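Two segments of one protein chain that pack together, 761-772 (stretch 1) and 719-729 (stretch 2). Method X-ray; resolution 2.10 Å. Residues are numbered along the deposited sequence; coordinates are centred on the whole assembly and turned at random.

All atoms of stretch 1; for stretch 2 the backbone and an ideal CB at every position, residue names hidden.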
ATOM      1  N   ASN A 761     -23.927 -17.681 -29.933  1.00 18.26           N
ATOM      2  CA  ASN A 761     -23.879 -19.138 -29.813  1.00 18.42           C
ATOM      3  C   ASN A 761     -22.441 -19.574 -29.567  1.00 17.76           C
ATOM      4  O   ASN A 761     -21.561 -19.282 -30.378  1.00 17.70           O
ATOM      5  CB  ASN A 761     -24.422 -19.804 -31.085  1.00 18.73           C
ATOM      6  CG  ASN A 761     -24.337 -21.329 -31.043  1.00 20.11           C
ATOM      7  OD1 ASN A 761     -23.258 -21.908 -31.181  1.00 23.54           O
ATOM      8  ND2 ASN A 761     -25.481 -21.983 -30.887  1.00 18.47           N
ATOM      9  N   VAL A 762     -22.207 -20.255 -28.448  1.00 17.60           N
ATOM     10  CA  VAL A 762     -20.889 -20.804 -28.121  1.00 16.98           C
ATOM     11  C   VAL A 762     -20.844 -22.295 -28.462  1.00 17.30           C
ATOM     12  O   VAL A 762     -21.583 -23.094 -27.884  1.00 17.49           O
ATOM     13  CB  VAL A 762     -20.553 -20.610 -26.627  1.00 17.14           C
ATOM     14  CG1 VAL A 762     -19.215 -21.253 -26.287  1.00 16.77           C
ATOM     15  CG2 VAL A 762     -20.528 -19.127 -26.275  1.00 17.96           C
ATOM     16  N   LEU A 763     -19.969 -22.663 -29.397  1.00 17.35           N
ATOM     17  CA  LEU A 763     -19.832 -24.053 -29.839  1.00 17.03           C
ATOM     18  C   LEU A 763     -19.077 -24.902 -28.804  1.00 16.04           C
ATOM     19  O   LEU A 763     -18.042 -24.487 -28.287  1.00 15.50           O
ATOM     20  CB  LEU A 763     -19.113 -24.097 -31.193  1.00 16.37           C
ATOM     21  CG  LEU A 763     -18.892 -25.451 -31.874  1.00 17.65           C
ATOM     22  CD1 LEU A 763     -20.202 -26.211 -32.086  1.00 16.38           C
ATOM     23  CD2 LEU A 763     -18.181 -25.235 -33.199  1.00 19.71           C
ATOM     24  N   LEU A 764     -19.611 -26.084 -28.502  1.00 16.50           N
ATOM     25  CA  LEU A 764     -18.965 -27.031 -27.585  1.00 16.73           C
ATOM     26  C   LEU A 764     -18.348 -28.204 -28.348  1.00 17.22           C
ATOM     27  O   LEU A 764     -17.222 -28.612 -28.060  1.00 16.50           O
ATOM     28  CB  LEU A 764     -19.965 -27.544 -26.541  1.00 16.07           C
ATOM     29  CG  LEU A 764     -20.577 -26.471 -25.632  1.00 16.43           C
ATOM     30  CD1 LEU A 764     -21.525 -27.092 -24.604  1.00 14.07           C
ATOM     31  CD2 LEU A 764     -19.495 -25.663 -24.938  1.00 12.78           C
ATOM     32  N   GLY A 765     -19.087 -28.741 -29.318  1.00 17.39           N
ATOM     33  CA  GLY A 765     -18.593 -29.846 -30.140  1.00 18.78           C
ATOM     34  C   GLY A 765     -18.390 -31.109 -29.321  1.00 20.08           C
ATOM     35  O   GLY A 765     -18.833 -31.190 -28.176  1.00 19.17           O
ATOM     36  N   GLU A 766     -17.706 -32.091 -29.903  1.00 21.00           N
ATOM     37  CA  GLU A 766     -17.467 -33.362 -29.216  1.00 23.19           C
ATOM     38  C   GLU A 766     -16.571 -33.215 -27.985  1.00 23.03           C
ATOM     39  O   GLU A 766     -16.668 -34.016 -27.053  1.00 22.76           O
ATOM     40  CB  GLU A 766     -16.871 -34.404 -30.178  1.00 24.86           C
ATOM     41  CG  GLU A 766     -17.886 -35.003 -31.143  1.00 26.32           C
ATOM     42  CD  GLU A 766     -18.908 -35.879 -30.439  1.00 30.50           C
ATOM     43  OE1 GLU A 766     -18.507 -36.914 -29.861  1.00 31.89           O
ATOM     44  OE2 GLU A 766     -20.109 -35.529 -30.459  1.00 31.03           O
ATOM     45  N   LYS A 767     -15.710 -32.200 -27.981  1.00 23.42           N
ATOM     46  CA  LYS A 767     -14.775 -31.986 -26.874  1.00 24.42           C
ATOM     47  C   LYS A 767     -15.455 -31.536 -25.577  1.00 24.28           C
ATOM     48  O   LYS A 767     -15.083 -31.999 -24.495  1.00 24.18           O
ATOM     49  CB  LYS A 767     -13.688 -30.977 -27.265  1.00 24.48           C
ATOM     50  CG  LYS A 767     -12.621 -30.793 -26.190  1.00 25.76           C
ATOM     51  CD  LYS A 767     -11.359 -30.146 -26.741  1.00 27.87           C
ATOM     52  CE  LYS A 767     -10.360 -29.840 -25.630  1.00 31.34           C
ATOM     53  NZ  LYS A 767     -10.074 -31.016 -24.764  1.00 34.26           N
ATOM     54  N   TYR A 768     -16.439 -30.642 -25.684  1.00 23.21           N
ATOM     55  CA  TYR A 768     -17.105 -30.070 -24.500  1.00 22.47           C
ATOM     56  C   TYR A 768     -18.604 -30.394 -24.393  1.00 23.13           C
ATOM     57  O   TYR A 768     -19.317 -29.769 -23.601  1.00 22.14           O
ATOM     58  CB  TYR A 768     -16.880 -28.550 -24.462  1.00 21.07           C
ATOM     59  CG  TYR A 768     -15.438 -28.169 -24.195  1.00 19.65           C
ATOM     60  CD1 TYR A 768     -14.879 -28.335 -22.929  1.00 17.88           C
ATOM     61  CD2 TYR A 768     -14.630 -27.649 -25.205  1.00 17.74           C
ATOM     62  CE1 TYR A 768     -13.552 -27.992 -22.674  1.00 16.73           C
ATOM     63  CE2 TYR A 768     -13.300 -27.304 -24.960  1.00 16.66           C
ATOM     64  CZ  TYR A 768     -12.769 -27.481 -23.693  1.00 17.06           C
ATOM     65  OH  TYR A 768     -11.459 -27.146 -23.441  1.00 20.27           O
ATOM     66  N   LYS A 769     -19.072 -31.381 -25.162  1.00 23.69           N
ATOM     67  CA  LYS A 769     -20.498 -31.755 -25.191  1.00 24.19           C
ATOM     68  C   LYS A 769     -21.016 -32.238 -23.833  1.00 22.30           C
ATOM     69  O   LYS A 769     -22.200 -32.094 -23.526  1.00 21.87           O
ATOM     70  CB  LYS A 769     -20.769 -32.836 -26.252  1.00 24.39           C
ATOM     71  CG  LYS A 769     -20.122 -34.190 -25.965  1.00 27.72           C
ATOM     72  CD  LYS A 769     -20.469 -35.221 -27.027  1.00 26.69           C
ATOM     73  CE  LYS A 769     -19.940 -36.594 -26.650  1.00 29.26           C
ATOM     74  NZ  LYS A 769     -20.307 -37.639 -27.649  1.00 31.74           N
ATOM     75  N   HIS A 770     -20.123 -32.814 -23.033  1.00 20.71           N
ATOM     76  CA  HIS A 770     -20.453 -33.280 -21.682  1.00 19.07           C
ATOM     77  C   HIS A 770     -21.015 -32.175 -20.771  1.00 17.96           C
ATOM     78  O   HIS A 770     -21.689 -32.468 -19.784  1.00 16.65           O
ATOM     79  CB  HIS A 770     -19.213 -33.904 -21.032  1.00 20.13           C
ATOM     80  CG  HIS A 770     -18.092 -32.937 -20.814  1.00 20.14           C
ATOM     81  ND1 HIS A 770     -17.877 -32.314 -19.605  1.00 23.44           N
ATOM     82  CD2 HIS A 770     -17.132 -32.477 -21.651  1.00 18.66           C
ATOM     83  CE1 HIS A 770     -16.831 -31.515 -19.705  1.00 22.82           C
ATOM     84  NE2 HIS A 770     -16.360 -31.594 -20.936  1.00 21.38           N
ATOM     85  N   LEU A 771     -20.734 -30.915 -21.105  1.00 16.37           N
ATOM     86  CA  LEU A 771     -21.226 -29.771 -20.335  1.00 16.50           C
ATOM     87  C   LEU A 771     -22.740 -29.571 -20.446  1.00 16.75           C
ATOM     88  O   LEU A 771     -23.351 -28.968 -19.563  1.00 16.08           O
ATOM     89  CB  LEU A 771     -20.511 -28.487 -20.771  1.00 16.81           C
ATOM     90  CG  LEU A 771     -19.001 -28.417 -20.534  1.00 14.87           C
ATOM     91  CD1 LEU A 771     -18.444 -27.100 -21.077  1.00 17.35           C
ATOM     92  CD2 LEU A 771     -18.673 -28.578 -19.053  1.00 11.37           C
ATOM     93  N   LEU A 772     -23.343 -30.078 -21.521  1.00 17.06           N
ATOM     94  CA  LEU A 772     -24.794 -29.969 -21.720  1.00 17.83           C
ATOM     95  C   LEU A 772     -25.600 -30.786 -20.698  1.00 17.89           C
ATOM     96  O   LEU A 772     -26.794 -30.551 -20.525  1.00 16.93           O
ATOM     97  CB  LEU A 772     -25.176 -30.390 -23.146  1.00 18.40           C
ATOM     98  CG  LEU A 772     -24.655 -29.483 -24.267  1.00 18.80           C
ATOM     99  CD1 LEU A 772     -24.703 -30.198 -25.607  1.00 18.45           C
ATOM    100  CD2 LEU A 772     -25.439 -28.177 -24.321  1.00 19.32           C
ATOM    101  N   UNK A 719      -6.884 -26.185 -16.864  1.00 17.47           N
ATOM    102  CA  UNK A 719      -7.710 -25.062 -17.296  1.00 16.16           C
ATOM    103  C   UNK A 719      -7.535 -24.874 -18.802  1.00 16.68           C
ATOM    104  O   UNK A 719      -6.423 -24.628 -19.275  1.00 13.83           O
ATOM    105  CB  UNK A 719      -7.343 -23.784 -16.538  1.00 16.16           C
ATOM    106  N   UNK A 720      -8.641 -24.989 -19.541  1.00 18.10           N
ATOM    107  CA  UNK A 720      -8.616 -24.992 -21.006  1.00 18.29           C
ATOM    108  C   UNK A 720      -9.581 -23.973 -21.618  1.00 17.57           C
ATOM    109  O   UNK A 720     -10.557 -23.557 -20.989  1.00 16.35           O
ATOM    110  CB  UNK A 720      -8.954 -26.391 -21.525  1.00 18.29           C
ATOM    111  N   UNK A 721      -9.285 -23.575 -22.854  1.00 17.86           N
ATOM    112  CA  UNK A 721     -10.047 -22.544 -23.556  1.00 16.99           C
ATOM    113  C   UNK A 721     -11.106 -23.175 -24.456  1.00 17.73           C
ATOM    114  O   UNK A 721     -10.776 -23.839 -25.442  1.00 17.90           O
ATOM    115  CB  UNK A 721      -9.113 -21.655 -24.380  1.00 16.99           C
ATOM    116  N   UNK A 722     -12.376 -22.969 -24.117  1.00 16.92           N
ATOM    117  CA  UNK A 722     -13.479 -23.507 -24.915  1.00 16.79           C
ATOM    118  C   UNK A 722     -13.623 -22.717 -26.221  1.00 17.90           C
ATOM    119  O   UNK A 722     -13.691 -23.296 -27.305  1.00 18.57           O
ATOM    120  CB  UNK A 722     -14.786 -23.468 -24.121  1.00 16.79           C
ATOM    121  N   UNK A 723     -13.657 -21.394 -26.106  1.00 17.20           N
ATOM    122  CA  UNK A 723     -13.739 -20.519 -27.269  1.00 17.86           C
ATOM    123  C   UNK A 723     -12.364 -20.277 -27.895  1.00 17.60           C
ATOM    124  O   UNK A 723     -11.800 -19.186 -27.774  1.00 17.39           O
ATOM    125  CB  UNK A 723     -14.377 -19.185 -26.877  1.00 17.86           C
ATOM    126  N   UNK A 724     -11.829 -21.290 -28.571  1.00 17.50           N
ATOM    127  CA  UNK A 724     -10.608 -21.114 -29.361  1.00 18.04           C
ATOM    128  C   UNK A 724     -10.945 -20.365 -30.642  1.00 17.37           C
ATOM    129  O   UNK A 724     -12.081 -20.421 -31.115  1.00 17.76           O
ATOM    130  CB  UNK A 724      -9.957 -22.462 -29.679  1.00 18.04           C
ATOM    131  N   UNK A 725      -9.959 -19.670 -31.201  1.00 16.93           N
ATOM    132  CA  UNK A 725     -10.167 -18.889 -32.420  1.00 16.20           C
ATOM    133  C   UNK A 725     -10.610 -19.814 -33.545  1.00 15.68           C
ATOM    134  O   UNK A 725      -9.943 -20.804 -33.831  1.00 16.07           O
ATOM    135  CB  UNK A 725      -8.895 -18.135 -32.812  1.00 16.20           C
ATOM    136  N   UNK A 726     -11.755 -19.503 -34.154  1.00 14.75           N
ATOM    137  CA  UNK A 726     -12.294 -20.304 -35.252  1.00 15.06           C
ATOM    138  C   UNK A 726     -13.390 -21.282 -34.862  1.00 15.19           C
ATOM    139  O   UNK A 726     -13.997 -21.902 -35.730  1.00 15.04           O
ATOM    140  CB  UNK A 726     -11.154 -21.085 -35.908  1.00 15.06           C
ATOM    141  N   UNK A 727     -13.637 -21.431 -33.565  1.00 16.61           N
ATOM    142  CA  UNK A 727     -14.744 -22.253 -33.074  1.00 18.10           C
ATOM    143  C   UNK A 727     -16.039 -21.454 -33.169  1.00 17.52           C
ATOM    144  O   UNK A 727     -16.200 -20.447 -32.477  1.00 18.38           O
ATOM    145  CB  UNK A 727     -14.494 -22.711 -31.636  1.00 18.10           C
ATOM    146  N   UNK A 728     -16.960 -21.905 -34.018  1.00 16.89           N
ATOM    147  CA  UNK A 728     -18.166 -21.133 -34.317  1.00 15.83           C
ATOM    148  C   UNK A 728     -17.801 -19.779 -34.902  1.00 15.74           C
ATOM    149  O   UNK A 728     -16.952 -19.701 -35.788  1.00 14.73           O
ATOM    150  CB  UNK A 728     -19.018 -20.952 -33.059  1.00 15.83           C
ATOM    151  N   UNK A 729     -18.411 -18.711 -34.385  1.00 15.38           N
ATOM    152  CA  UNK A 729     -18.158 -17.355 -34.892  1.00 16.13           C
ATOM    153  C   UNK A 729     -17.112 -16.570 -34.076  1.00 15.88           C
ATOM    154  O   UNK A 729     -17.007 -15.351 -34.206  1.00 14.49           O
ATOM    155  CB  UNK A 729     -19.472 -16.571 -34.911  1.00 16.13           C
TER

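Position 719 has its CA-to-CB bond pointing away from stretch 1, and nothing there lies near the ideal CB, so the contact sets no requirement; the residue is Val719.

At 720 the bond points toward stretch 1, and the ideal CB lies only 3.2 Å from Tyr768 OH. So tight an approach to a hydroxyl suits a small side chain, preferably one able to share a hydrogen bond: serine, threonine or perhaps cysteine, with alanine fitting but offering no hydrogen bond of its own. The residue is Ser720. With chi1 in p, its OG sits near the plane of the tyrosine ring, at the edge, and forms a 2.8 Å hydrogen bond with Tyr768 OH in which either could be the donor.

Position 721 points away, and many side chains would serve; it is Leu721.

At 722 the CB bond runs sideways, yet the ideal CB lies 4.2 Å from Tyr768 CE2 and 5.3 Å from Leu764 CD2, amid largely apolar surroundings. Leucine, isoleucine, valine or methionine would all be plausible, branching helping to reach several neighbours at once. Stretch 1 covers 93 Å² of Ile722. Its CG1 lies over one face of the Tyr768 ring, 3.7 Å from the ring centroid and 7° off the normal, a CH-pi contact. Ile722 CG2 packs 3.9 Å from Leu764 CD2, while Ile722 CD1 reaches to 3.9 Å from Leu771 CD1.

At 723 the bond again runs sideways, with Val762 CG1 5.3 Å from the ideal CB. A methyl-bearing side chain such as valine or threonine would suit. Thr723 places its CG2 3.9 Å from Val762 CG1.

Positions 724 and 725 have nothing of stretch 1 near their ideal CB atoms, so many side chains would do; they are Glu724 and Val725. At 726, phi of 99° would jam a CB against the preceding carbonyl O, which calls for glycine: Gly726. The backbone N of position 727 donates to Glu724 O (3.1 Å), closing a type II turn.

Position 727 points toward Leu763, whose CD2 is 4.7 Å from the ideal CB; a medium or long, flexible side chain could lie along it. In Gln727, OE1 comes within 4.1 Å of Leu763 CD2.

At 728 positive phi favours glycine, and an ideal CB would stand 3.7 Å from Leu763 CB. Gly728 leaves its N 3.6 Å from Leu763 CD2.

At 729 the bond runs sideways, with nothing of stretch 1 within 5.5 Å of the ideal CB. Farther off, the carbonyl of Asn761 would favour a donor such as asparagine or serine, or any polar group able to share a water. The residue is Asp729, an acceptor like the carbonyl; water 4 donates to both Asp729 OD1 and Asn761 O, each at 2.6 Å.

Stretch 2, residues 719-729: VSLITEVGQGD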
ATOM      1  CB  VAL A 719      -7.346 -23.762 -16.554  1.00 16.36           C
ATOM      2  CG1 VAL A 719      -8.275 -22.628 -16.976  1.00 14.68           C
ATOM      3  CG2 VAL A 719      -7.412 -23.975 -15.042  1.00 13.14           C
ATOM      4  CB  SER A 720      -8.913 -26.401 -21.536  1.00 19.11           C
ATOM      5  OG  SER A 720     -10.108 -26.929 -20.983  1.00 20.79           O
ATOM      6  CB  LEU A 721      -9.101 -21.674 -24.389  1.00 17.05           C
ATOM      7  CG  LEU A 721      -9.716 -20.496 -25.149  1.00 15.91           C
ATOM      8  CD1 LEU A 721     -10.341 -19.487 -24.186  1.00 17.30           C
ATOM      9  CD2 LEU A 721      -8.666 -19.831 -26.019  1.00 15.39           C
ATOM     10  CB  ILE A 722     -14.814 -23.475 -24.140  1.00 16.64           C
ATOM     11  CG1 ILE A 722     -14.737 -24.374 -22.903  1.00 14.07           C
ATOM     12  CG2 ILE A 722     -15.961 -23.914 -25.048  1.00 17.88           C
ATOM     13  CD1 ILE A 722     -15.925 -24.237 -21.968  1.00 13.44           C
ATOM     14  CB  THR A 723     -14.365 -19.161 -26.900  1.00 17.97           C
ATOM     15  OG1 THR A 723     -13.595 -18.550 -25.859  1.00 15.37           O
ATOM     16  CG2 THR A 723     -15.804 -19.339 -26.431  1.00 19.20           C
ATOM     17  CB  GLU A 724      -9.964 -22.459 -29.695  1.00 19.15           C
ATOM     18  CG  GLU A 724      -9.455 -23.210 -28.478  1.00 19.17           C
ATOM     19  CD  GLU A 724      -8.584 -24.395 -28.838  1.00 20.39           C
ATOM     20  OE1 GLU A 724      -8.857 -25.052 -29.865  0.10 19.64           O
ATOM     21  OE2 GLU A 724      -7.624 -24.674 -28.087  0.10 20.15           O
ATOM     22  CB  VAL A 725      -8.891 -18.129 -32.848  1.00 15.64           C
ATOM     23  CG1 VAL A 725      -9.151 -17.309 -34.109  1.00 13.93           C
ATOM     24  CG2 VAL A 725      -8.411 -17.227 -31.726  1.00 15.74           C
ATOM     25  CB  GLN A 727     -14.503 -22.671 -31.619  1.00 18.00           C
ATOM     26  CG  GLN A 727     -13.256 -23.511 -31.411  1.00 21.19           C
ATOM     27  CD  GLN A 727     -13.346 -24.870 -32.084  1.00 24.82           C
ATOM     28  OE1 GLN A 727     -14.302 -25.617 -31.874  1.00 27.70           O
ATOM     29  NE2 GLN A 727     -12.347 -25.196 -32.893  1.00 23.62           N
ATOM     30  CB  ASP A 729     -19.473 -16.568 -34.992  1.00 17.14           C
ATOM     31  CG  ASP A 729     -20.080 -16.245 -33.636  1.00 16.43           C
ATOM     32  OD1 ASP A 729     -19.535 -16.687 -32.606  1.00 16.09           O
ATOM     33  OD2 ASP A 729     -21.116 -15.550 -33.606  1.00 17.34           O
TER
HETATM   34  O   HOH W   1     -16.415 -22.047 -28.916  1.00 22.24           O
HETATM   35  O   HOH W   2     -18.177 -20.562 -30.437  1.00 13.23           O
HETATM   36  O   HOH W   3     -20.972 -19.229 -33.272  1.00 16.25           O
HETATM   37  O   HOH W   4     -19.228 -18.087 -30.458  1.00 24.08           O
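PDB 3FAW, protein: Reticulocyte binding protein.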